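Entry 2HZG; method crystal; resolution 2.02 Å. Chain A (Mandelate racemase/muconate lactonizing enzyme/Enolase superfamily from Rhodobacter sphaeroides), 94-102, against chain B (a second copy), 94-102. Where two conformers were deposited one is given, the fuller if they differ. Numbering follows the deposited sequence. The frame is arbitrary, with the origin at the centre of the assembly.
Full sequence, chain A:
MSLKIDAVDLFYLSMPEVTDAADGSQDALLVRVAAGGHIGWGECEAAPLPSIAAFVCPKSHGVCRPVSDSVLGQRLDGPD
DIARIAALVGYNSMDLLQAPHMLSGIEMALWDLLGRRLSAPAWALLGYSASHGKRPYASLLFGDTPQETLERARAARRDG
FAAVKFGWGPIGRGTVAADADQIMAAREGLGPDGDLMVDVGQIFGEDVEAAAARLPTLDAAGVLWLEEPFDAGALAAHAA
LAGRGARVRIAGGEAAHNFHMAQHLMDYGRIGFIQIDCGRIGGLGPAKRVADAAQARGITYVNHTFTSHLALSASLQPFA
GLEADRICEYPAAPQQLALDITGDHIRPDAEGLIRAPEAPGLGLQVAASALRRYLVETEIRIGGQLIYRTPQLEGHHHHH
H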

# COMPACT_ATOMS: atom_id res chain seq x y z
N MET A 94 9.08 6.95 0.95
CA MET A 94 8.87 5.80 0.06
C MET A 94 8.60 4.47 0.80
O MET A 94 7.69 3.72 0.41
CB MET A 94 10.04 5.66 -0.92
CG MET A 94 9.94 4.46 -1.88
SD MET A 94 11.49 4.32 -2.80
CE MET A 94 12.61 3.57 -1.63
N ASP A 95 9.37 4.19 1.86
CA ASP A 95 9.26 2.91 2.57
C ASP A 95 8.23 2.94 3.71
O ASP A 95 8.11 1.99 4.51
CB ASP A 95 10.64 2.49 3.11
CG ASP A 95 11.59 1.98 2.02
OD1 ASP A 95 11.22 1.97 0.83
OD2 ASP A 95 12.72 1.58 2.38
N LEU A 96 7.50 4.05 3.78
CA LEU A 96 6.45 4.24 4.76
C LEU A 96 5.14 3.98 4.03
O LEU A 96 4.61 4.86 3.33
CB LEU A 96 6.56 5.65 5.36
CG LEU A 96 5.46 6.28 6.23
CD1 LEU A 96 4.67 5.25 7.03
CD2 LEU A 96 6.03 7.38 7.13
N LEU A 97 4.64 2.75 4.14
CA LEU A 97 3.51 2.30 3.31
C LEU A 97 2.28 3.20 3.44
O LEU A 97 1.62 3.49 2.43
CB LEU A 97 3.17 0.82 3.62
CG LEU A 97 2.03 0.14 2.83
CD1 LEU A 97 2.19 0.31 1.33
CD2 LEU A 97 1.90 -1.38 3.23
N GLN A 98 1.98 3.65 4.65
CA GLN A 98 0.83 4.52 4.93
C GLN A 98 0.92 5.91 4.26
O GLN A 98 -0.11 6.59 4.14
CB GLN A 98 0.67 4.72 6.45
CG GLN A 98 -0.65 5.40 6.90
CD GLN A 98 -1.88 4.50 6.76
OE1 GLN A 98 -1.76 3.29 6.64
NE2 GLN A 98 -3.07 5.10 6.80
N ALA A 99 2.11 6.31 3.82
CA ALA A 99 2.33 7.71 3.39
C ALA A 99 1.27 8.33 2.43
O ALA A 99 0.82 9.44 2.67
CB ALA A 99 3.75 7.93 2.86
N PRO A 100 0.89 7.62 1.34
CA PRO A 100 -0.03 8.23 0.36
C PRO A 100 -1.36 8.66 0.98
O PRO A 100 -1.95 9.63 0.53
CB PRO A 100 -0.29 7.09 -0.63
CG PRO A 100 0.82 6.17 -0.47
CD PRO A 100 1.31 6.27 0.92
N HIS A 101 -1.83 7.93 2.00
CA HIS A 101 -3.11 8.23 2.64
C HIS A 101 -3.01 9.51 3.47
O HIS A 101 -3.92 10.35 3.43
CB HIS A 101 -3.55 7.04 3.50
CG HIS A 101 -4.28 5.99 2.72
ND1 HIS A 101 -5.01 4.98 3.32
CD2 HIS A 101 -4.41 5.81 1.38
CE1 HIS A 101 -5.55 4.22 2.38
NE2 HIS A 101 -5.21 4.71 1.20
N MET A 102 -1.90 9.65 4.19
CA MET A 102 -1.59 10.88 4.92
C MET A 102 -1.39 12.04 3.93
O MET A 102 -1.96 13.13 4.11
CB MET A 102 -0.34 10.69 5.81
CG MET A 102 -0.05 11.90 6.76
SD MET A 102 -1.40 12.27 7.92
CE MET A 102 -2.11 13.74 7.22
N MET B 94 -8.56 -4.01 5.01
CA MET B 94 -8.32 -3.66 3.61
C MET B 94 -8.08 -2.17 3.37
O MET B 94 -7.25 -1.80 2.52
CB MET B 94 -9.43 -4.19 2.68
CG MET B 94 -10.67 -3.32 2.50
SD MET B 94 -11.68 -3.81 1.07
CE MET B 94 -12.35 -5.32 1.66
N ASP B 95 -8.75 -1.32 4.15
CA ASP B 95 -8.62 0.15 4.01
C ASP B 95 -7.56 0.78 4.93
O ASP B 95 -7.41 2.01 4.99
CB ASP B 95 -9.98 0.81 4.22
CG ASP B 95 -10.90 0.61 3.02
OD1 ASP B 95 -10.41 0.30 1.91
OD2 ASP B 95 -12.10 0.80 3.19
N LEU B 96 -6.85 -0.07 5.66
CA LEU B 96 -5.78 0.37 6.52
C LEU B 96 -4.50 0.10 5.71
O LEU B 96 -4.03 -1.04 5.63
CB LEU B 96 -5.83 -0.38 7.86
CG LEU B 96 -5.08 0.21 9.07
CD1 LEU B 96 -5.12 -0.82 10.19
CD2 LEU B 96 -3.62 0.62 8.76
N LEU B 97 -3.98 1.15 5.08
CA LEU B 97 -2.92 0.99 4.10
C LEU B 97 -1.65 0.28 4.62
O LEU B 97 -1.07 -0.55 3.91
CB LEU B 97 -2.56 2.32 3.45
CG LEU B 97 -1.58 2.30 2.27
CD1 LEU B 97 -1.97 1.28 1.19
CD2 LEU B 97 -1.46 3.74 1.67
N GLN B 98 -1.25 0.63 5.83
CA GLN B 98 -0.08 0.07 6.50
C GLN B 98 -0.18 -1.44 6.81
O GLN B 98 0.83 -2.10 7.02
CB GLN B 98 0.18 0.83 7.80
CG GLN B 98 1.53 0.49 8.49
CD GLN B 98 2.75 1.08 7.77
OE1 GLN B 98 2.61 1.96 6.92
NE2 GLN B 98 3.95 0.60 8.11
N ALA B 99 -1.41 -1.97 6.84
CA ALA B 99 -1.64 -3.31 7.37
C ALA B 99 -0.69 -4.45 6.88
O ALA B 99 -0.19 -5.20 7.71
CB ALA B 99 -3.12 -3.70 7.30
N PRO B 100 -0.41 -4.55 5.55
CA PRO B 100 0.50 -5.61 5.03
C PRO B 100 1.88 -5.65 5.68
O PRO B 100 2.43 -6.74 5.90
CB PRO B 100 0.62 -5.26 3.54
CG PRO B 100 -0.71 -4.60 3.25
CD PRO B 100 -0.96 -3.74 4.45
N HIS B 101 2.43 -4.48 5.98
CA HIS B 101 3.74 -4.42 6.64
C HIS B 101 3.69 -4.93 8.08
O HIS B 101 4.59 -5.68 8.51
CB HIS B 101 4.32 -3.01 6.54
CG HIS B 101 4.88 -2.69 5.18
ND1 HIS B 101 5.58 -1.53 4.91
CD2 HIS B 101 4.84 -3.40 4.02
CE1 HIS B 101 5.95 -1.54 3.64
NE2 HIS B 101 5.50 -2.65 3.07
N MET B 102 2.66 -4.53 8.82
CA MET B 102 2.44 -5.02 10.16
C MET B 102 2.14 -6.55 10.12
O MET B 102 2.69 -7.33 10.91
CB MET B 102 1.30 -4.23 10.85
CG MET B 102 0.99 -4.64 12.30
SD MET B 102 2.34 -4.27 13.46
CE MET B 102 3.11 -5.88 13.74
O HOH W 1 6.15 0.89 6.04
O HOH W 2 -5.60 3.79 5.70

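The two copies of the 94-102 segment meet in a nearly symmetric contact that buries 512 Å² in total, most of it on Leu97, Gln98 and His101 of each chain. The backbones approach most closely at Gln98, where the two CA atoms lie 4.8 Å apart.

Leu97 contributes the largest share. Its CA-to-CB bond points toward the partner stretch in both chains, and the two side chains pack against each other, with Leu97(A) CG 4.2 Å from Leu97(B) CG. Each leucine also covers a face of the partner's imidazole: Leu97(A) CD2 sits 3.7 Å from the centroid of the His101(B) ring and 12° off its normal, a CH-pi contact, and the reciprocal pair, Leu97(B) CD2 over His101(A), is almost identical at 3.8 Å and 16°. The same methyl groups reach the proline rings, with Leu97(A) CD2 3.9 Å from Pro100(B) CD.

Gln98 supplies the direct polar link. Its CA-to-CB bond points sideways, but with chi1 t and chi2 p the amide end comes nearer to the other chain, where OE1 accepts a hydrogen bond from the partner's backbone. Gln98(A) N donates to Gln98(B) OE1 at 2.9 Å, and Gln98(B) N donates to Gln98(A) OE1 at 2.8 Å. The N-H...O angles, 138° and 139°, are bent rather than linear. Each donor lies within a type I turn running from Leu96 to Ala99, closed by the bond from Ala99 N to Leu96 O, 2.9 Å in chain A and 3.0 Å in chain B.

Two waters extend this network. Water 1 donates to Asp95(A) O (2.7 Å), accepts from Leu97(A) N (3.1 Å) and Gln98(B) NE2 (3.0 Å), and hydrogen-bonds His101(B) ND1 at 2.7 Å; water 2 repeats the arrangement with the chains exchanged. Each histidine thus combines apolar packing over a ring face with a water-mediated link through ND1.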